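Local atomic coordinates of peptide-binding protein (Photobacterium damsela subsp. piscicida, PDB entry 6SQX), a protein that acts as a secreted NlpC/P60 endopeptidase that cleaves the peptidoglycan of potentially competing bacteria. Residues A[170-175]-A[416-421]; A[77-82]-A[343-348]; A[27-32]-A[403-408]; A[96-101]-A[121-126]. All coordinates share one frame; numbering follows the deposited sequence. Where two conformers were deposited one is given.

From the N terminus, residues 27-32 open the widest loop, which contact 3 closes at the hairpin end of the peptidase sheet (403-408). Inside that loop lies contact 2, which joins the region of strand 76-78 to helix 343-349. Nested deeper still is contact 4, a short closure between helices 90-102 and 118-126. Contact 1 follows contact 4 in series. Its first segment, 170-175, lies inside the loops of contacts 2 and 3, but its partner, 416-421, comes after both have closed, so contact 1 crosses them. Contacts 1 and 4 touch through Tyr175 and Tyr101. Contacts 1, 2 and 3 tie earlier parts of the chain to the NlpC/P60 region.

Contact 1: residues A[170-175]-A[416-421]; sequences GYPFDY and APWGVK. With EDO (1,2-ethanediol), chain J; EDO (1,2-ethanediol), chain P.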
# COMPACT_ATOMS: atom_id res chain seq x y z
N GLY A 170 -7.73 -16.33 8.08
CA GLY A 170 -7.89 -16.94 6.76
C GLY A 170 -7.64 -15.88 5.69
O GLY A 170 -7.24 -14.74 5.97
N TYR A 171 -7.93 -16.27 4.45
CA TYR A 171 -7.65 -15.40 3.31
C TYR A 171 -8.43 -14.10 3.48
O TYR A 171 -9.60 -14.11 3.89
CB TYR A 171 -8.05 -16.12 2.01
CG TYR A 171 -7.74 -15.32 0.78
CD1 TYR A 171 -6.51 -15.44 0.14
CD2 TYR A 171 -8.69 -14.44 0.24
CE1 TYR A 171 -6.22 -14.70 -1.03
CE2 TYR A 171 -8.40 -13.69 -0.88
CZ TYR A 171 -7.16 -13.81 -1.52
OH TYR A 171 -6.90 -13.04 -2.65
N PRO A 172 -7.82 -12.93 3.18
CA PRO A 172 -6.50 -12.74 2.55
C PRO A 172 -5.36 -12.54 3.57
O PRO A 172 -4.27 -12.08 3.16
CB PRO A 172 -6.70 -11.42 1.75
CG PRO A 172 -7.65 -10.56 2.67
CD PRO A 172 -8.61 -11.67 3.19
N PHE A 173 -5.60 -12.86 4.84
CA PHE A 173 -4.64 -12.56 5.91
C PHE A 173 -3.54 -13.62 6.02
O PHE A 173 -3.38 -14.30 7.05
CB PHE A 173 -5.41 -12.39 7.21
CG PHE A 173 -6.34 -11.22 7.19
CD1 PHE A 173 -5.86 -9.91 7.30
CD2 PHE A 173 -7.72 -11.39 6.94
CE1 PHE A 173 -6.71 -8.79 7.22
CE2 PHE A 173 -8.58 -10.29 6.88
CZ PHE A 173 -8.07 -8.99 7.00
N ASP A 174 -2.77 -13.73 4.93
CA ASP A 174 -1.52 -14.49 4.92
C ASP A 174 -0.44 -13.57 5.46
O ASP A 174 -0.06 -12.61 4.80
CB ASP A 174 -1.21 -14.87 3.47
CG ASP A 174 0.19 -15.47 3.28
OD1 ASP A 174 0.91 -15.69 4.29
OD2 ASP A 174 0.58 -15.70 2.12
N TYR A 175 0.06 -13.86 6.67
CA TYR A 175 0.95 -12.89 7.31
C TYR A 175 2.32 -12.82 6.67
O TYR A 175 3.06 -11.86 6.96
CB TYR A 175 1.01 -13.17 8.82
CG TYR A 175 -0.32 -12.82 9.44
CD1 TYR A 175 -0.73 -11.48 9.57
CD2 TYR A 175 -1.25 -13.81 9.77
CE1 TYR A 175 -2.01 -11.16 10.09
CE2 TYR A 175 -2.49 -13.50 10.30
CZ TYR A 175 -2.86 -12.17 10.44
OH TYR A 175 -4.11 -11.86 10.94
N ALA A 416 -9.94 1.22 2.11
CA ALA A 416 -10.05 -0.21 1.86
C ALA A 416 -10.17 -0.88 3.22
O ALA A 416 -9.16 -1.13 3.88
CB ALA A 416 -8.83 -0.75 1.10
N PRO A 417 -11.38 -1.15 3.69
CA PRO A 417 -11.56 -1.84 4.97
C PRO A 417 -11.87 -3.31 4.77
O PRO A 417 -12.54 -3.66 3.78
CB PRO A 417 -12.78 -1.14 5.55
CG PRO A 417 -13.65 -0.83 4.33
CD PRO A 417 -12.64 -0.58 3.17
N TRP A 418 -11.46 -4.18 5.69
CA TRP A 418 -11.90 -5.56 5.64
C TRP A 418 -13.27 -5.70 6.28
O TRP A 418 -14.21 -6.17 5.64
CB TRP A 418 -10.88 -6.48 6.34
CG TRP A 418 -11.41 -7.88 6.39
CD1 TRP A 418 -11.87 -8.56 7.48
CD2 TRP A 418 -11.59 -8.75 5.26
NE1 TRP A 418 -12.30 -9.83 7.10
CE2 TRP A 418 -12.17 -9.95 5.73
CE3 TRP A 418 -11.34 -8.61 3.88
CZ2 TRP A 418 -12.44 -11.02 4.89
CZ3 TRP A 418 -11.64 -9.67 3.04
CH2 TRP A 418 -12.19 -10.87 3.56
N GLY A 419 -13.41 -5.33 7.54
CA GLY A 419 -14.70 -5.44 8.21
C GLY A 419 -14.65 -4.74 9.55
O GLY A 419 -13.58 -4.54 10.13
N VAL A 420 -15.80 -4.38 10.02
CA VAL A 420 -15.86 -3.69 11.31
C VAL A 420 -16.05 -4.72 12.41
O VAL A 420 -16.85 -5.67 12.27
CB VAL A 420 -17.01 -2.67 11.34
CG1 VAL A 420 -16.98 -1.85 12.66
CG2 VAL A 420 -16.91 -1.76 10.11
N LYS A 421 -15.36 -4.52 13.54
CA LYS A 421 -15.48 -5.47 14.64
C LYS A 421 -16.90 -5.48 15.24
O LYS A 421 -17.52 -4.43 15.46
CB LYS A 421 -14.45 -5.15 15.75
CG LYS A 421 -14.43 -6.16 16.92
CD LYS A 421 -13.29 -5.92 17.93
CE LYS A 421 -13.54 -6.68 19.22
NZ LYS A 421 -12.28 -6.83 19.98
C1 EDO J . -11.96 -1.58 8.76
O1 EDO J . -11.42 -2.90 8.56
C2 EDO J . -11.87 -1.08 10.20
O2 EDO J . -12.60 -1.98 11.05
C1 EDO P . -5.75 -8.19 10.82
O1 EDO P . -4.41 -8.61 11.00
C2 EDO P . -6.56 -9.48 10.75
O2 EDO P . -7.96 -9.19 10.75
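The closest CA atoms across the contact, Pro172 CA and Trp418 CA, are 9.5 Å apart, so side chains bridge the gap. The loop at 170-175 belongs to the SH3b1-type domain. Residues 416-421 lead into strand 419-424 on the NlpC/P60 side, so the contact joins two domains. Phe173 sits at the centre of an inverse gamma turn, and the Tyr171-Pro172 peptide bond is cis. Phe173 N also bonds back to Gly170 O.

Trp418 receives both partners over a face of its indole. Phe173 makes a T-shaped (edge-to-face) pair with the five-membered ring. The ring centroids are 4.8 Å apart and the planes stand at 89°. The closest atoms are Phe173 CZ and Trp418 CG, at 3.6 Å. The indole gets there with CG anti to its own backbone N (chi1 175°), swung out toward the loop. Pro172 covers the six-membered ring in a CH-pi contact, and its CD lies 3.6 Å from Trp418 CZ3. Leu433 of strand 429-433 also touches Trp418. Trp315 meets the rings of both Phe173 and Tyr175. The Tyr171 hydroxyl reaches Asp319, a polar tie between the same two parts of the chain. One ethanediol lies over a face of Phe173, with its C2 3.5 Å from Phe173 CD1.

Contact 2: residues A[77-82]-A[343-348]; sequences FYYVPN and SFYQAN
Beside Tyr345, which carries the contact to Tyr79, the carbonyl oxygen Phe344 O is gripped twice by Asn348. The backbone Asn348 N reaches it at 3.0 Å as a helical bond. The side-chain Asn348 ND2 adds a second bond of 2.9 Å, with an N-H...O angle of 167°. Phe344 O lies in the plane of the Asn348 amide. This pins the amide, and its ND2 sits over a face of the Phe344 ring.

Across the contact, Tyr79 and Tyr345 form an offset (parallel-displaced) stack. Their centroids are 4.5 Å apart and the planes are tilted by 22°. In both tyrosines CG is anti to the carbonyl carbon (chi1 -68° in Tyr79), which brings the rings face to face. The displacement puts Tyr79 CB over the centre of the Tyr345 ring, a CH-pi contact, while Tyr345 OH lies off one face near the rim, 3.4 Å from Tyr79 CD2. Helix 343-349 belongs to the NlpC/P60 region. Tyr79 lies on the hairpin of strands 76-78 and 87-89, and its backbone bonds with Thr86. Both outer faces are covered: Phe77 CE2 lies over the far face of Tyr79, toward its rim, and Phe344 CD2 over that of Tyr345.

Gln346 NE2 donates to Pro340 O and Ser325 O. Ser325 follows Cys324, found as cysteinesulfonic acid, which probably corresponds to the catalytic cysteine of NlpC/P60 peptidases.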
# COMPACT_ATOMS: atom_id res chain seq x y z
N PHE A 77 17.78 -0.59 6.58
CA PHE A 77 16.50 -0.41 5.92
C PHE A 77 15.68 0.64 6.66
O PHE A 77 15.53 0.57 7.88
CB PHE A 77 15.71 -1.73 5.83
CG PHE A 77 14.26 -1.54 5.50
CD1 PHE A 77 13.86 -1.10 4.22
CD2 PHE A 77 13.29 -1.77 6.46
CE1 PHE A 77 12.50 -0.91 3.91
CE2 PHE A 77 11.93 -1.56 6.16
CZ PHE A 77 11.55 -1.12 4.88
N TYR A 78 15.14 1.61 5.92
CA TYR A 78 14.32 2.69 6.47
C TYR A 78 12.87 2.53 6.02
O TYR A 78 12.62 2.49 4.82
CB TYR A 78 14.82 4.03 5.93
CG TYR A 78 16.19 4.39 6.46
CD1 TYR A 78 17.35 3.79 5.93
CD2 TYR A 78 16.33 5.31 7.51
CE1 TYR A 78 18.62 4.10 6.45
CE2 TYR A 78 17.60 5.64 8.01
CZ TYR A 78 18.73 5.02 7.50
OH TYR A 78 19.98 5.35 8.01
N TYR A 79 11.92 2.55 6.95
CA TYR A 79 10.53 2.70 6.49
C TYR A 79 10.30 4.06 5.85
O TYR A 79 9.42 4.19 4.99
CB TYR A 79 9.54 2.52 7.66
CG TYR A 79 9.54 1.11 8.16
CD1 TYR A 79 8.93 0.09 7.42
CD2 TYR A 79 10.15 0.78 9.37
CE1 TYR A 79 8.96 -1.23 7.86
CE2 TYR A 79 10.16 -0.54 9.83
CZ TYR A 79 9.54 -1.54 9.07
OH TYR A 79 9.56 -2.86 9.47
N VAL A 80 11.02 5.09 6.27
CA VAL A 80 10.96 6.42 5.68
C VAL A 80 12.40 6.82 5.36
O VAL A 80 13.17 7.14 6.29
CB VAL A 80 10.28 7.41 6.64
CG1 VAL A 80 10.30 8.85 6.06
CG2 VAL A 80 8.85 6.93 6.95
N PRO A 81 12.85 6.75 4.11
CA PRO A 81 14.26 7.03 3.79
C PRO A 81 14.71 8.34 4.41
O PRO A 81 13.99 9.33 4.43
CB PRO A 81 14.26 7.11 2.25
CG PRO A 81 13.22 6.13 1.87
CD PRO A 81 12.09 6.28 2.93
N ASN A 82 15.91 8.30 4.99
CA ASN A 82 16.60 9.43 5.61
C ASN A 82 16.02 9.86 6.94
O ASN A 82 16.60 10.77 7.57
CB ASN A 82 16.73 10.67 4.70
CG ASN A 82 17.56 10.40 3.46
OD1 ASN A 82 17.16 10.74 2.32
ND2 ASN A 82 18.72 9.78 3.67
N SER A 343 0.07 1.85 7.80
CA SER A 343 -0.79 2.88 8.42
C SER A 343 -0.08 3.64 9.53
O SER A 343 -0.27 4.87 9.64
CB SER A 343 -2.12 2.29 8.92
OG SER A 343 -1.91 1.33 9.95
N PHE A 344 0.68 2.96 10.39
CA PHE A 344 1.35 3.66 11.49
C PHE A 344 2.34 4.68 10.95
O PHE A 344 2.43 5.82 11.44
CB PHE A 344 2.08 2.68 12.39
CG PHE A 344 2.90 3.35 13.45
CD1 PHE A 344 2.33 3.72 14.67
CD2 PHE A 344 4.24 3.65 13.22
CE1 PHE A 344 3.08 4.37 15.66
CE2 PHE A 344 4.99 4.29 14.21
CZ PHE A 344 4.40 4.65 15.42
N TYR A 345 3.11 4.29 9.93
CA TYR A 345 4.11 5.21 9.40
C TYR A 345 3.47 6.32 8.59
O TYR A 345 3.97 7.45 8.58
CB TYR A 345 5.18 4.44 8.62
CG TYR A 345 6.03 3.60 9.55
CD1 TYR A 345 7.10 4.17 10.23
CD2 TYR A 345 5.75 2.25 9.77
CE1 TYR A 345 7.87 3.41 11.11
CE2 TYR A 345 6.51 1.48 10.63
CZ TYR A 345 7.57 2.07 11.30
OH TYR A 345 8.32 1.33 12.16
N GLN A 346 2.35 6.03 7.89
CA GLN A 346 1.62 7.11 7.22
C GLN A 346 1.12 8.12 8.23
O GLN A 346 1.34 9.34 8.09
CB GLN A 346 0.45 6.53 6.39
CG GLN A 346 0.94 5.69 5.21
CD GLN A 346 -0.18 5.10 4.40
OE1 GLN A 346 -1.33 5.09 4.84
NE2 GLN A 346 0.15 4.58 3.24
N ALA A 347 0.45 7.62 9.29
CA ALA A 347 -0.16 8.51 10.27
C ALA A 347 0.88 9.38 10.96
O ALA A 347 0.62 10.55 11.25
CB ALA A 347 -0.91 7.71 11.32
N ASN A 348 2.07 8.83 11.24
CA ASN A 348 3.07 9.53 12.01
C ASN A 348 4.10 10.28 11.18
O ASN A 348 4.70 11.24 11.68
CB ASN A 348 3.74 8.55 12.98
CG ASN A 348 2.85 8.23 14.14
OD1 ASN A 348 2.87 8.95 15.15
ND2 ASN A 348 2.06 7.16 14.04

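Contact 3: residues A[27-32]-A[403-408]; sequences PIEITQ and TEYNHN. With EDO (1,2-ethanediol), chain O; EDO (1,2-ethanediol), chain K; EDO (1,2-ethanediol), chain R.
Tyr405 meets Glu29 and Ile30 with two different parts of its side chain. Its hydroxyl donates to the carboxylate, with Tyr405 OH 2.8 Å from Glu29 OE1. The oxygen is met on its anti side, 17° out of the carboxylate plane. The carboxylate and ring planes stand 73° apart. Glu29 is extended beyond CG, and its CB also lies close to the hydroxyl, 3.2 Å from Tyr405 OH. Ile30 covers one face of the ring. Its CG2 is 3.7 Å from Tyr405 CD1 in a CH-pi contact. With chi1 at 59°, CG1 of Ile30 lies between the backbone N and the carbonyl carbon, and CG2 is the branch turned to the ring. Asn406 OD1 sits over the other face of Tyr405, 3.5 Å above its plane.

Tyr405 lies next to the turn of a beta hairpin, 395-405 with 408-415, in the six-stranded antiparallel sheet of the NlpC/P60 region. Tyr405 N bonds to Asn408 O at 2.7 Å, and Asn408 N returns to Tyr405 O. The two residues between them, Asn406 and His407, both have positive phi in a tight two-residue turn.

Further out, the second carboxylate oxygen, Glu29 OE2, accepts from Gly445 N, so both oxygens are engaged. Pro441 of the edge strand 438-441 touches Glu29, Ile30 and Tyr405. Gln32 NE2 donates to Ile30 O at 2.9 Å, from above the carbonyl plane, and also to Ile439 O. An ethanediol (chain K) donates from its O1 to Glu29 O at 2.9 Å.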
# COMPACT_ATOMS: atom_id res chain seq x y z
N PRO A 27 -24.42 -3.83 3.77
CA PRO A 27 -24.61 -3.15 2.48
C PRO A 27 -23.62 -2.01 2.30
O PRO A 27 -23.10 -1.44 3.27
CB PRO A 27 -26.03 -2.58 2.59
CG PRO A 27 -26.73 -3.48 3.56
CD PRO A 27 -25.65 -3.82 4.61
N ILE A 28 -23.39 -1.65 1.03
CA ILE A 28 -22.76 -0.38 0.68
C ILE A 28 -23.70 0.74 1.09
O ILE A 28 -24.92 0.65 0.91
CB ILE A 28 -22.47 -0.33 -0.83
CG1 ILE A 28 -21.51 -1.46 -1.21
CG2 ILE A 28 -21.88 1.02 -1.23
CD1 ILE A 28 -21.17 -1.51 -2.72
N GLU A 29 -23.15 1.81 1.68
CA GLU A 29 -24.00 2.83 2.31
C GLU A 29 -24.22 4.07 1.46
O GLU A 29 -25.36 4.54 1.34
CB GLU A 29 -23.38 3.27 3.64
CG GLU A 29 -23.33 2.15 4.67
CD GLU A 29 -22.81 2.60 6.00
OE1 GLU A 29 -23.58 3.19 6.80
OE2 GLU A 29 -21.61 2.42 6.23
N ILE A 30 -23.17 4.62 0.86
CA ILE A 30 -23.27 5.89 0.17
C ILE A 30 -22.84 5.75 -1.30
O ILE A 30 -22.36 4.71 -1.74
CB ILE A 30 -22.51 7.02 0.90
CG1 ILE A 30 -21.02 6.69 1.05
CG2 ILE A 30 -23.17 7.26 2.24
CD1 ILE A 30 -20.25 7.81 1.73
N THR A 31 -23.05 6.83 -2.05
CA THR A 31 -22.83 6.77 -3.49
C THR A 31 -21.36 6.53 -3.82
O THR A 31 -20.49 7.26 -3.34
CB THR A 31 -23.29 8.10 -4.10
OG1 THR A 31 -24.68 8.27 -3.85
CG2 THR A 31 -23.09 8.14 -5.61
N GLN A 32 -21.10 5.56 -4.70
CA GLN A 32 -19.73 5.18 -5.07
C GLN A 32 -19.29 5.96 -6.32
O GLN A 32 -19.09 5.42 -7.42
CB GLN A 32 -19.61 3.68 -5.26
CG GLN A 32 -19.91 2.93 -3.97
CD GLN A 32 -19.01 3.44 -2.83
OE1 GLN A 32 -17.78 3.49 -2.99
NE2 GLN A 32 -19.60 3.85 -1.71
N THR A 403 -21.03 14.48 3.59
CA THR A 403 -22.14 14.28 2.68
C THR A 403 -23.42 14.21 3.51
O THR A 403 -23.38 14.02 4.72
CB THR A 403 -21.93 13.00 1.84
OG1 THR A 403 -22.79 13.01 0.69
CG2 THR A 403 -22.20 11.74 2.64
N GLU A 404 -24.56 14.32 2.83
CA GLU A 404 -25.85 14.09 3.47
C GLU A 404 -26.19 12.61 3.36
O GLU A 404 -26.31 12.08 2.25
CB GLU A 404 -26.92 14.92 2.78
CG GLU A 404 -26.78 16.41 3.04
CD GLU A 404 -26.99 16.80 4.51
OE1 GLU A 404 -27.90 16.24 5.17
OE2 GLU A 404 -26.23 17.68 5.00
N TYR A 405 -26.37 11.95 4.50
CA TYR A 405 -26.68 10.52 4.53
C TYR A 405 -27.71 10.28 5.62
O TYR A 405 -27.45 10.58 6.79
CB TYR A 405 -25.40 9.72 4.79
CG TYR A 405 -25.56 8.23 4.99
CD1 TYR A 405 -26.37 7.45 4.15
CD2 TYR A 405 -24.87 7.58 6.02
CE1 TYR A 405 -26.48 6.06 4.32
CE2 TYR A 405 -24.98 6.20 6.20
CZ TYR A 405 -25.80 5.45 5.36
OH TYR A 405 -25.88 4.08 5.55
N ASN A 406 -28.87 9.76 5.23
CA ASN A 406 -30.02 9.63 6.14
C ASN A 406 -30.39 10.98 6.77
O ASN A 406 -30.56 11.09 7.99
CB ASN A 406 -29.76 8.57 7.20
CG ASN A 406 -29.59 7.18 6.61
OD1 ASN A 406 -28.79 6.38 7.10
ND2 ASN A 406 -30.34 6.89 5.55
N HIS A 407 -30.48 12.01 5.94
CA HIS A 407 -30.84 13.36 6.39
C HIS A 407 -29.93 13.87 7.51
O HIS A 407 -30.34 14.66 8.37
CB HIS A 407 -32.33 13.47 6.75
CG HIS A 407 -33.25 13.20 5.61
ND1 HIS A 407 -34.00 12.05 5.50
CD2 HIS A 407 -33.52 13.93 4.50
CE1 HIS A 407 -34.70 12.09 4.38
NE2 HIS A 407 -34.43 13.21 3.75
N ASN A 408 -28.69 13.40 7.52
CA ASN A 408 -27.71 13.87 8.48
C ASN A 408 -26.43 14.14 7.72
O ASN A 408 -26.10 13.42 6.77
CB ASN A 408 -27.46 12.83 9.56
CG ASN A 408 -27.48 13.43 10.94
OD1 ASN A 408 -28.27 13.02 11.81
ND2 ASN A 408 -26.63 14.43 11.16
C1 EDO O . -24.76 10.59 0.21
O1 EDO O . -24.57 11.98 -0.03
C2 EDO O . -24.23 9.80 -0.96
O2 EDO O . -25.05 8.68 -1.06
C1 EDO K . -27.85 1.76 1.44
O1 EDO K . -27.83 3.16 1.73
C2 EDO K . -27.98 1.01 2.76
O2 EDO K . -29.07 1.60 3.50
C1 EDO R . -25.65 3.87 -2.98
O1 EDO R . -24.85 2.74 -3.36
C2 EDO R . -26.41 3.45 -1.74
O2 EDO R . -26.51 2.02 -1.76

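Contact 4: residues A[96-101]-A[121-126]; sequences DTIRYY and SISENM. With EDO (1,2-ethanediol), chain H; EDO (1,2-ethanediol), chain U; EDO (1,2-ethanediol), chain I.
Apolar packing carries this contact: Ile98 of helix 90-102 meets Met126 and Ser123 of helix 118-126. The backbones come close, with Ile98 CA 6.7 Å from Ser123 CA. Ile98 and Met126 reach toward each other tip to tip. Ile98 CD1 lies 3.7 Å from both Met126 SD and Met126 CE. The methionine chain bends at its last torsion (chi3 72°), which brings both SD and CE against the end of Ile98. Ser123 CB packs at 4.1 Å from Ile98 CG2.

The salt bridge lies within the first helix. On its exposed side, Arg99 NH1 pairs with Asp96 OD1 at 2.6 Å, meeting it from above the carboxylate plane. Asp96 OD2 has a second partner in Lys92. Thr97 OG1 accepts from an ethanediol (chain I) O1 at 2.8 Å and also bonds to Leu93 O.

The two helices pack as a pair. Ile98 and Tyr101 also touch Val119, one turn earlier on helix 118-126. Tyr101 reaches the SH3b1-type domain at Phe160 and Tyr175. At its C-terminal end, helix 118-126 meets that domain again: Met126 O accepts from His191 of strand 186-192, and Asn125 bonds to Thr194 and Asp195 just beyond it.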
# COMPACT_ATOMS: atom_id res chain seq x y z
N ASP A 96 14.72 -12.00 13.23
CA ASP A 96 13.47 -11.85 13.97
C ASP A 96 12.31 -12.53 13.26
O ASP A 96 11.43 -13.11 13.92
CB ASP A 96 13.12 -10.37 14.16
CG ASP A 96 14.03 -9.66 15.16
OD1 ASP A 96 14.83 -10.32 15.85
OD2 ASP A 96 13.92 -8.43 15.25
N THR A 97 12.27 -12.45 11.93
CA THR A 97 11.15 -13.05 11.19
C THR A 97 11.20 -14.57 11.27
O THR A 97 10.18 -15.22 11.51
CB THR A 97 11.19 -12.56 9.74
OG1 THR A 97 11.12 -11.13 9.74
CG2 THR A 97 10.01 -13.11 8.94
N ILE A 98 12.40 -15.14 11.10
CA ILE A 98 12.55 -16.59 11.26
C ILE A 98 12.07 -17.01 12.64
O ILE A 98 11.28 -17.96 12.77
CB ILE A 98 14.01 -17.01 11.03
CG1 ILE A 98 14.41 -16.84 9.57
CG2 ILE A 98 14.21 -18.47 11.41
CD1 ILE A 98 15.90 -16.99 9.34
N ARG A 99 12.57 -16.34 13.68
CA ARG A 99 12.19 -16.69 15.05
C ARG A 99 10.69 -16.59 15.26
O ARG A 99 10.09 -17.43 15.96
CB ARG A 99 12.95 -15.79 16.04
CG ARG A 99 12.84 -16.20 17.50
CD ARG A 99 13.82 -15.40 18.38
NE ARG A 99 13.53 -13.97 18.39
CZ ARG A 99 14.25 -13.05 17.73
NH1 ARG A 99 13.90 -11.78 17.81
NH2 ARG A 99 15.32 -13.40 17.02
N TYR A 100 10.07 -15.56 14.69
CA TYR A 100 8.64 -15.35 14.89
C TYR A 100 7.83 -16.55 14.40
O TYR A 100 6.89 -16.99 15.07
CB TYR A 100 8.21 -14.10 14.15
CG TYR A 100 6.78 -13.72 14.40
CD1 TYR A 100 6.43 -12.88 15.44
CD2 TYR A 100 5.77 -14.18 13.56
CE1 TYR A 100 5.10 -12.52 15.66
CE2 TYR A 100 4.44 -13.84 13.78
CZ TYR A 100 4.11 -13.01 14.81
OH TYR A 100 2.78 -12.69 15.00
N TYR A 101 8.18 -17.09 13.22
CA TYR A 101 7.41 -18.20 12.67
C TYR A 101 7.86 -19.56 13.19
O TYR A 101 7.05 -20.50 13.24
CB TYR A 101 7.41 -18.15 11.15
CG TYR A 101 6.60 -16.97 10.71
CD1 TYR A 101 5.21 -16.98 10.86
CD2 TYR A 101 7.20 -15.82 10.17
CE1 TYR A 101 4.44 -15.90 10.49
CE2 TYR A 101 6.42 -14.71 9.78
CZ TYR A 101 5.04 -14.76 9.95
OH TYR A 101 4.27 -13.67 9.60
N SER A 121 13.40 -25.51 6.57
CA SER A 121 13.85 -25.52 5.18
C SER A 121 13.98 -24.11 4.63
O SER A 121 14.89 -23.81 3.85
CB SER A 121 12.90 -26.36 4.33
OG SER A 121 11.71 -25.64 4.03
N ILE A 122 13.08 -23.23 5.05
CA ILE A 122 13.14 -21.84 4.62
C ILE A 122 14.37 -21.14 5.20
O ILE A 122 15.08 -20.42 4.49
CB ILE A 122 11.83 -21.11 4.99
CG1 ILE A 122 10.66 -21.74 4.24
CG2 ILE A 122 11.94 -19.61 4.70
CD1 ILE A 122 9.34 -21.26 4.72
N SER A 123 14.61 -21.32 6.50
CA SER A 123 15.78 -20.72 7.13
C SER A 123 17.07 -21.18 6.46
O SER A 123 17.99 -20.38 6.22
CB SER A 123 15.80 -21.06 8.63
OG SER A 123 17.04 -20.72 9.23
N GLU A 124 17.15 -22.48 6.16
CA GLU A 124 18.31 -22.99 5.42
C GLU A 124 18.49 -22.24 4.11
O GLU A 124 19.59 -21.77 3.80
CB GLU A 124 18.13 -24.48 5.10
CG GLU A 124 18.38 -25.45 6.24
CD GLU A 124 18.36 -26.88 5.74
OE1 GLU A 124 19.34 -27.31 5.10
OE2 GLU A 124 17.34 -27.57 5.98
N ASN A 125 17.41 -22.13 3.33
CA ASN A 125 17.49 -21.51 2.01
C ASN A 125 17.84 -20.03 2.10
O ASN A 125 18.43 -19.47 1.16
CB ASN A 125 16.15 -21.70 1.32
CG ASN A 125 16.22 -21.52 -0.20
OD1 ASN A 125 17.25 -21.79 -0.83
ND2 ASN A 125 15.10 -21.08 -0.79
N MET A 126 17.45 -19.36 3.20
CA MET A 126 17.82 -17.96 3.38
C MET A 126 19.32 -17.78 3.52
O MET A 126 19.84 -16.71 3.17
CB MET A 126 17.10 -17.37 4.60
CG MET A 126 15.60 -17.27 4.37
SD MET A 126 14.69 -16.94 5.89
CE MET A 126 15.09 -15.23 6.24
C1 EDO H . 0.42 -13.94 12.82
O1 EDO H . 1.01 -14.49 14.02
C2 EDO H . -0.48 -12.77 13.17
O2 EDO H . -1.50 -13.23 14.09
C1 EDO U . 2.43 -9.66 10.48
O1 EDO U . 1.48 -8.60 10.55
C2 EDO U . 2.43 -10.45 11.78
O2 EDO U . 3.67 -11.15 11.87
C1 EDO I . 10.64 -8.15 7.92
O1 EDO I . 10.05 -9.46 7.77
C2 EDO I . 10.46 -7.41 6.61
O2 EDO I . 10.64 -8.35 5.56